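Local coordinates for protein transcriptional regulator, MarR family, putative (Bacillus cereus, PDB 3BJA) that probably binds DNA and regulates transcription as a member of the MarR family of winged helix-turn-helix proteins, at residues V38-M50 with E88-K101. Sequence-based numbering, arbitrary orientation.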
ATOM      1  N   VAL A  38       2.502  -2.185  12.943  1.00 70.12           N
ATOM      2  CA  VAL A  38       1.754  -2.258  14.221  1.00 69.29           C
ATOM      3  C   VAL A  38       2.680  -2.162  15.411  1.00 70.10           C
ATOM      4  O   VAL A  38       2.382  -1.443  16.365  1.00 72.68           O
ATOM      5  CB  VAL A  38       0.922  -3.589  14.355  1.00 70.39           C
ATOM      6  CG1 VAL A  38       0.379  -3.802  15.800  1.00 66.67           C
ATOM      7  CG2 VAL A  38      -0.190  -3.622  13.348  1.00 59.67           C
ATOM      8  N   ILE A  39       3.787  -2.904  15.362  1.00 71.56           N
ATOM      9  CA  ILE A  39       4.815  -2.881  16.440  1.00 71.87           C
ATOM     10  C   ILE A  39       5.417  -1.465  16.614  1.00 69.87           C
ATOM     11  O   ILE A  39       5.558  -0.993  17.739  1.00 68.80           O
ATOM     12  CB  ILE A  39       5.915  -3.976  16.203  1.00 72.40           C
ATOM     13  CG1 ILE A  39       5.313  -5.366  16.465  1.00 71.93           C
ATOM     14  CG2 ILE A  39       7.140  -3.749  17.077  1.00 70.95           C
ATOM     15  CD1 ILE A  39       6.202  -6.514  16.046  1.00 70.55           C
ATOM     16  N   GLN A  40       5.734  -0.810  15.500  1.00 70.61           N
ATOM     17  CA  GLN A  40       6.250   0.573  15.506  1.00 72.91           C
ATOM     18  C   GLN A  40       5.192   1.510  16.108  1.00 72.97           C
ATOM     19  O   GLN A  40       5.493   2.239  17.059  1.00 74.58           O
ATOM     20  CB  GLN A  40       6.681   1.047  14.093  1.00 73.33           C
ATOM     21  CG  GLN A  40       7.860   0.260  13.475  1.00 81.35           C
ATOM     22  CD  GLN A  40       9.150   0.319  14.315  1.00 97.36           C
ATOM     23  OE1 GLN A  40       9.407   1.300  15.014  1.00112.93           O
ATOM     24  NE2 GLN A  40       9.966  -0.731  14.234  1.00100.94           N
ATOM     25  N   VAL A  41       3.953   1.444  15.597  1.00 73.37           N
ATOM     26  CA  VAL A  41       2.849   2.272  16.128  1.00 72.75           C
ATOM     27  C   VAL A  41       2.649   2.052  17.636  1.00 72.87           C
ATOM     28  O   VAL A  41       2.629   3.026  18.394  1.00 74.77           O
ATOM     29  CB  VAL A  41       1.515   2.026  15.390  1.00 73.62           C
ATOM     30  CG1 VAL A  41       0.314   2.632  16.176  1.00 72.06           C
ATOM     31  CG2 VAL A  41       1.595   2.554  13.950  1.00 73.56           C
ATOM     32  N   LEU A  42       2.548   0.786  18.060  1.00 72.62           N
ATOM     33  CA  LEU A  42       2.329   0.443  19.487  1.00 72.27           C
ATOM     34  C   LEU A  42       3.501   0.706  20.435  1.00 72.64           C
ATOM     35  O   LEU A  42       3.298   0.698  21.654  1.00 73.35           O
ATOM     36  CB  LEU A  42       1.864  -1.017  19.647  1.00 72.17           C
ATOM     37  CG  LEU A  42       0.471  -1.424  19.153  1.00 73.75           C
ATOM     38  CD1 LEU A  42       0.317  -2.921  19.360  1.00 72.47           C
ATOM     39  CD2 LEU A  42      -0.667  -0.670  19.853  1.00 72.90           C
ATOM     40  N   ALA A  43       4.720   0.861  19.915  1.00 73.35           N
ATOM     41  CA  ALA A  43       5.870   1.190  20.774  1.00 74.45           C
ATOM     42  C   ALA A  43       5.825   2.679  21.133  1.00 73.70           C
ATOM     43  O   ALA A  43       5.981   3.017  22.320  1.00 67.73           O
ATOM     44  CB  ALA A  43       7.165   0.852  20.100  1.00 75.77           C
ATOM     45  N   LYS A  44       5.596   3.537  20.109  1.00 74.85           N
ATOM     46  CA  LYS A  44       5.526   5.026  20.258  1.00 77.56           C
ATOM     47  C   LYS A  44       4.387   5.434  21.186  1.00 80.55           C
ATOM     48  O   LYS A  44       4.611   6.105  22.197  1.00 83.37           O
ATOM     49  CB  LYS A  44       5.349   5.747  18.911  1.00 78.49           C
ATOM     50  CG  LYS A  44       6.505   5.599  17.919  1.00 81.41           C
ATOM     51  N   SER A  45       3.172   5.018  20.842  1.00 81.68           N
ATOM     52  CA  SER A  45       2.004   5.255  21.699  1.00 82.40           C
ATOM     53  C   SER A  45       1.976   4.163  22.763  1.00 81.60           C
ATOM     54  O   SER A  45       2.606   3.122  22.607  1.00 82.77           O
ATOM     55  CB  SER A  45       0.715   5.184  20.877  1.00 84.42           C
ATOM     56  OG  SER A  45       0.458   3.862  20.389  1.00 86.51           O
ATOM     57  N   GLY A  46       1.236   4.366  23.835  1.00 79.44           N
ATOM     58  CA  GLY A  46       1.125   3.329  24.852  1.00 79.48           C
ATOM     59  C   GLY A  46      -0.010   2.378  24.492  1.00 80.31           C
ATOM     60  O   GLY A  46      -0.194   1.982  23.328  1.00 79.09           O
ATOM     61  N   LYS A  47      -0.783   2.035  25.515  1.00 79.96           N
ATOM     62  CA  LYS A  47      -1.960   1.209  25.382  1.00 80.14           C
ATOM     63  C   LYS A  47      -3.015   2.099  24.708  1.00 81.35           C
ATOM     64  O   LYS A  47      -3.568   2.998  25.346  1.00 83.58           O
ATOM     65  CB  LYS A  47      -2.390   0.731  26.778  1.00 79.43           C
ATOM     66  CG  LYS A  47      -3.576  -0.199  26.854  1.00 78.38           C
ATOM     67  CD  LYS A  47      -3.981  -0.477  28.308  1.00 80.80           C
ATOM     68  CE  LYS A  47      -2.970  -1.329  29.082  1.00 82.72           C
ATOM     69  NZ  LYS A  47      -3.326  -1.502  30.521  1.00 81.78           N
ATOM     70  N   VAL A  48      -3.223   1.896  23.406  1.00 80.93           N
ATOM     71  CA  VAL A  48      -4.242   2.634  22.623  1.00 80.52           C
ATOM     72  C   VAL A  48      -5.454   1.735  22.322  1.00 80.53           C
ATOM     73  O   VAL A  48      -5.450   0.534  22.629  1.00 80.52           O
ATOM     74  CB  VAL A  48      -3.670   3.237  21.303  1.00 80.27           C
ATOM     75  CG1 VAL A  48      -2.634   4.331  21.615  1.00 78.55           C
ATOM     76  CG2 VAL A  48      -3.087   2.156  20.395  1.00 80.37           C
ATOM     77  N   SER A  49      -6.499   2.343  21.765  1.00 78.74           N
ATOM     78  CA  SER A  49      -7.697   1.616  21.363  1.00 78.12           C
ATOM     79  C   SER A  49      -7.485   1.009  19.979  1.00 78.61           C
ATOM     80  O   SER A  49      -6.609   1.445  19.217  1.00 78.05           O
ATOM     81  CB  SER A  49      -8.925   2.543  21.330  1.00 77.99           C
ATOM     82  OG  SER A  49      -8.845   3.499  20.275  1.00 71.84           O
HETATM   83  N   MSE A  50      -8.304   0.007  19.665  1.00 79.30           N
HETATM   84  CA  MSE A  50      -8.326  -0.599  18.331  1.00 81.03           C
HETATM   85  C   MSE A  50      -8.566   0.446  17.246  1.00 82.41           C
HETATM   86  O   MSE A  50      -7.921   0.392  16.198  1.00 82.35           O
HETATM   87  CB  MSE A  50      -9.393  -1.710  18.227  1.00 81.23           C
HETATM   88  CG  MSE A  50      -8.834  -3.076  18.535  1.00 84.36           C
HETATM   89 SE   MSE A  50      -7.798  -3.632  16.990  0.75 78.26          SE
HETATM   90  CE  MSE A  50      -9.310  -4.310  15.945  1.00 78.71           C
ATOM     91  N   GLU A  88     -15.292  -1.287  23.588  1.00 84.42           N
ATOM     92  CA  GLU A  88     -13.954  -0.823  23.150  1.00 81.94           C
ATOM     93  C   GLU A  88     -12.851  -1.802  23.598  1.00 78.28           C
ATOM     94  O   GLU A  88     -12.855  -2.256  24.749  1.00 76.55           O
ATOM     95  CB  GLU A  88     -13.660   0.552  23.767  1.00 82.29           C
ATOM     96  CG  GLU A  88     -12.438   1.270  23.192  1.00 84.65           C
ATOM     97  CD  GLU A  88     -12.155   2.592  23.883  1.00 85.57           C
ATOM     98  OE1 GLU A  88     -11.995   2.591  25.130  1.00 93.83           O
ATOM     99  OE2 GLU A  88     -12.056   3.622  23.171  1.00 91.08           O
ATOM    100  N   THR A  89     -11.900  -2.071  22.699  1.00 75.51           N
ATOM    101  CA  THR A  89     -10.769  -2.972  22.935  1.00 74.20           C
ATOM    102  C   THR A  89      -9.472  -2.165  22.961  1.00 72.26           C
ATOM    103  O   THR A  89      -9.184  -1.438  22.008  1.00 70.63           O
ATOM    104  CB  THR A  89     -10.665  -4.030  21.816  1.00 72.56           C
ATOM    105  OG1 THR A  89     -11.896  -4.737  21.722  1.00 72.55           O
ATOM    106  CG2 THR A  89      -9.554  -5.034  22.100  1.00 69.86           C
ATOM    107  N   LEU A  90      -8.708  -2.299  24.049  1.00 71.14           N
ATOM    108  CA  LEU A  90      -7.390  -1.647  24.199  1.00 70.79           C
ATOM    109  C   LEU A  90      -6.330  -2.648  23.764  1.00 69.07           C
ATOM    110  O   LEU A  90      -6.460  -3.834  24.079  1.00 67.22           O
ATOM    111  CB  LEU A  90      -7.138  -1.243  25.653  1.00 71.29           C
ATOM    112  CG  LEU A  90      -8.106  -0.229  26.270  1.00 74.21           C
ATOM    113  CD1 LEU A  90      -7.961  -0.163  27.797  1.00 72.34           C
ATOM    114  CD2 LEU A  90      -7.935   1.146  25.615  1.00 74.91           C
ATOM    115  N   VAL A  91      -5.295  -2.173  23.062  1.00 67.61           N
ATOM    116  CA  VAL A  91      -4.202  -3.021  22.541  1.00 67.34           C
ATOM    117  C   VAL A  91      -2.829  -2.465  22.960  1.00 67.48           C
ATOM    118  O   VAL A  91      -2.634  -1.251  23.039  1.00 66.33           O
ATOM    119  CB  VAL A  91      -4.231  -3.101  20.991  1.00 67.24           C
ATOM    120  CG1 VAL A  91      -3.320  -4.221  20.494  1.00 64.07           C
ATOM    121  CG2 VAL A  91      -5.643  -3.335  20.481  1.00 69.67           C
ATOM    122  N   TYR A  92      -1.876  -3.358  23.207  1.00 68.61           N
ATOM    123  CA  TYR A  92      -0.523  -2.962  23.623  1.00 68.44           C
ATOM    124  C   TYR A  92       0.502  -4.065  23.393  1.00 69.18           C
ATOM    125  O   TYR A  92       0.136  -5.238  23.253  1.00 68.63           O
ATOM    126  CB  TYR A  92      -0.511  -2.494  25.098  1.00 66.38           C
ATOM    127  CG  TYR A  92      -0.984  -3.499  26.126  1.00 65.84           C
ATOM    128  CD1 TYR A  92      -2.354  -3.749  26.314  1.00 67.24           C
ATOM    129  CD2 TYR A  92      -0.073  -4.171  26.960  1.00 62.48           C
ATOM    130  CE1 TYR A  92      -2.811  -4.680  27.280  1.00 63.03           C
ATOM    131  CE2 TYR A  92      -0.518  -5.098  27.940  1.00 61.56           C
ATOM    132  CZ  TYR A  92      -1.889  -5.346  28.091  1.00 66.08           C
ATOM    133  OH  TYR A  92      -2.345  -6.245  29.041  1.00 66.49           O
ATOM    134  N   LEU A  93       1.777  -3.667  23.331  1.00 69.67           N
ATOM    135  CA  LEU A  93       2.885  -4.616  23.176  1.00 67.96           C
ATOM    136  C   LEU A  93       3.128  -5.403  24.454  1.00 67.08           C
ATOM    137  O   LEU A  93       3.011  -4.862  25.550  1.00 65.77           O
ATOM    138  CB  LEU A  93       4.202  -3.913  22.800  1.00 68.01           C
ATOM    139  CG  LEU A  93       4.360  -3.367  21.384  1.00 67.96           C
ATOM    140  CD1 LEU A  93       5.726  -2.711  21.253  1.00 67.13           C
ATOM    141  CD2 LEU A  93       4.200  -4.462  20.336  1.00 60.12           C
ATOM    142  N   THR A  94       3.471  -6.679  24.283  1.00 67.35           N
ATOM    143  CA  THR A  94       3.875  -7.554  25.375  1.00 68.07           C
ATOM    144  C   THR A  94       5.398  -7.383  25.498  1.00 69.39           C
ATOM    145  O   THR A  94       6.021  -6.677  24.674  1.00 67.73           O
ATOM    146  CB  THR A  94       3.577  -9.036  25.067  1.00 67.92           C
ATOM    147  OG1 THR A  94       4.348  -9.453  23.929  1.00 68.78           O
ATOM    148  CG2 THR A  94       2.083  -9.257  24.797  1.00 68.92           C
ATOM    149  N   LYS A  95       5.991  -8.046  26.502  1.00 69.76           N
ATOM    150  CA  LYS A  95       7.448  -8.016  26.705  1.00 69.49           C
ATOM    151  C   LYS A  95       8.172  -8.555  25.451  1.00 69.44           C
ATOM    152  O   LYS A  95       9.122  -7.919  24.966  1.00 68.06           O
ATOM    153  CB  LYS A  95       7.846  -8.782  27.967  1.00 68.97           C
ATOM    154  CG  LYS A  95       9.301  -8.570  28.394  1.00 70.68           C
ATOM    155  CD  LYS A  95       9.539  -9.121  29.812  1.00 70.75           C
ATOM    156  CE  LYS A  95      11.000  -9.049  30.228  1.00 71.72           C
ATOM    157  NZ  LYS A  95      11.230  -9.692  31.571  1.00 71.91           N
ATOM    158  N   LYS A  96       7.675  -9.681  24.915  1.00 69.32           N
ATOM    159  CA  LYS A  96       8.184 -10.298  23.669  1.00 69.12           C
ATOM    160  C   LYS A  96       8.129  -9.333  22.472  1.00 70.49           C
ATOM    161  O   LYS A  96       9.070  -9.263  21.688  1.00 71.40           O
ATOM    162  CB  LYS A  96       7.385 -11.573  23.330  1.00 68.79           C
ATOM    163  CG  LYS A  96       7.831 -12.295  22.041  1.00 68.80           C
ATOM    164  CD  LYS A  96       6.942 -13.454  21.640  1.00 66.79           C
ATOM    165  CE  LYS A  96       7.446 -14.040  20.328  1.00 64.46           C
ATOM    166  NZ  LYS A  96       6.680 -15.201  19.829  1.00 63.53           N
ATOM    167  N   GLY A  97       7.006  -8.641  22.308  1.00 71.33           N
ATOM    168  CA  GLY A  97       6.853  -7.662  21.218  1.00 72.94           C
ATOM    169  C   GLY A  97       7.763  -6.447  21.372  1.00 73.11           C
ATOM    170  O   GLY A  97       8.208  -5.855  20.379  1.00 71.47           O
ATOM    171  N   GLU A  98       8.014  -6.078  22.630  1.00 72.98           N
ATOM    172  CA  GLU A  98       8.902  -4.973  22.970  1.00 73.61           C
ATOM    173  C   GLU A  98      10.344  -5.363  22.552  1.00 72.26           C
ATOM    174  O   GLU A  98      11.081  -4.561  21.972  1.00 71.35           O
ATOM    175  CB  GLU A  98       8.850  -4.695  24.480  1.00 75.03           C
ATOM    176  CG  GLU A  98       9.112  -3.242  24.865  1.00 83.78           C
ATOM    177  CD  GLU A  98       7.846  -2.507  25.272  1.00 92.64           C
ATOM    178  OE1 GLU A  98       7.421  -2.739  26.440  1.00 92.60           O
ATOM    179  OE2 GLU A  98       7.314  -1.700  24.458  1.00 93.82           O
ATOM    180  N   GLU A  99      10.707  -6.609  22.877  1.00 72.08           N
ATOM    181  CA  GLU A  99      11.992  -7.227  22.536  1.00 71.81           C
ATOM    182  C   GLU A  99      12.117  -7.440  21.019  1.00 69.96           C
ATOM    183  O   GLU A  99      13.185  -7.214  20.455  1.00 70.83           O
ATOM    184  CB  GLU A  99      12.197  -8.550  23.329  1.00 70.97           C
ATOM    185  CG  GLU A  99      12.419  -8.340  24.868  1.00 71.12           C
ATOM    186  CD  GLU A  99      12.284  -9.633  25.753  1.00 76.68           C
ATOM    187  OE1 GLU A  99      11.818 -10.698  25.256  1.00 82.04           O
ATOM    188  OE2 GLU A  99      12.644  -9.578  26.969  1.00 78.84           O
ATOM    189  N   THR A 100      11.031  -7.868  20.371  1.00 69.50           N
ATOM    190  CA  THR A 100      10.995  -8.049  18.898  1.00 69.99           C
ATOM    191  C   THR A 100      11.298  -6.735  18.156  1.00 68.98           C
ATOM    192  O   THR A 100      12.015  -6.761  17.154  1.00 66.75           O
ATOM    193  CB  THR A 100       9.643  -8.648  18.408  1.00 69.08           C
ATOM    194  OG1 THR A 100       9.455  -9.929  19.013  1.00 65.11           O
ATOM    195  CG2 THR A 100       9.606  -8.815  16.884  1.00 68.38           C
ATOM    196  N   LYS A 101      10.774  -5.609  18.661  1.00 70.13           N
ATOM    197  CA  LYS A 101      11.052  -4.289  18.077  1.00 71.58           C
ATOM    198  C   LYS A 101      12.554  -3.973  18.093  1.00 70.78           C
ATOM    199  O   LYS A 101      13.094  -3.533  17.078  1.00 70.13           O
ATOM    200  CB  LYS A 101      10.329  -3.172  18.815  1.00 72.31           C
ATOM    201  CG  LYS A 101      10.467  -1.812  18.100  1.00 74.27           C
ATOM    202  CD  LYS A 101      10.071  -0.671  18.994  1.00 78.76           C
ATOM    203  CE  LYS A 101      10.323   0.677  18.313  1.00 87.01           C
ATOM    204  NZ  LYS A 101      11.776   1.021  18.200  1.00 85.71           N
TER
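With chi1 at -177°, the Lys-47 chain swings clear of its own backbone N and runs alongside Tyr-92, whose ring is turned by a chi1 of 59° to point the same way. CG of Lys-47 passes the rim at CD1, and CE lies over one face, 4.0 Å from the centroid of the Tyr-92 ring, in a CH-pi contact. The ammonium follows in a cation-pi contact and ends in a salt bridge with Glu-80, so a long chain with a charged end suits an exposed place from which it must reach across the sheet. Beneath it, the backbones pair antiparallel. Val-91 N donates to Val-48 O at 2.7 Å, nearly straight (171°), whereas the return bond from Val-48 N to Val-91 O is weak. Met-50 N, in the first turn of helix 50-56, reaches Thr-89 O at 2.9 Å; Ser-49, the N-cap residue of that helix, turns its hydroxyl to Lys-52 N. This is the winged helix-turn-helix fold of MarR proteins: the short strand 48-49 joins the wing hairpin 77-81/89-93 as an outer strand, and helix 33-44 packs across the base of the wing. There the branched side chains of Leu-42, Val-91 and Leu-93 pack between helix and strand: Leu-42 CB meets Leu-93 CG at 3.8 Å, and Leu-42 CD1 crosses to Val-91 CG1. Separately, at the start of helix 50-56, CG of selenomethionine Met-50 touches Val-91 CG2 at 3.7 Å. Further along, Ile-39 CG2 rests on Lys-101 CB (3.7 Å), and small Ala-43 lets the aliphatic part of Lys-101 pass close, CB to CD 3.5 Å, before its ammonium pairs with Asp-105.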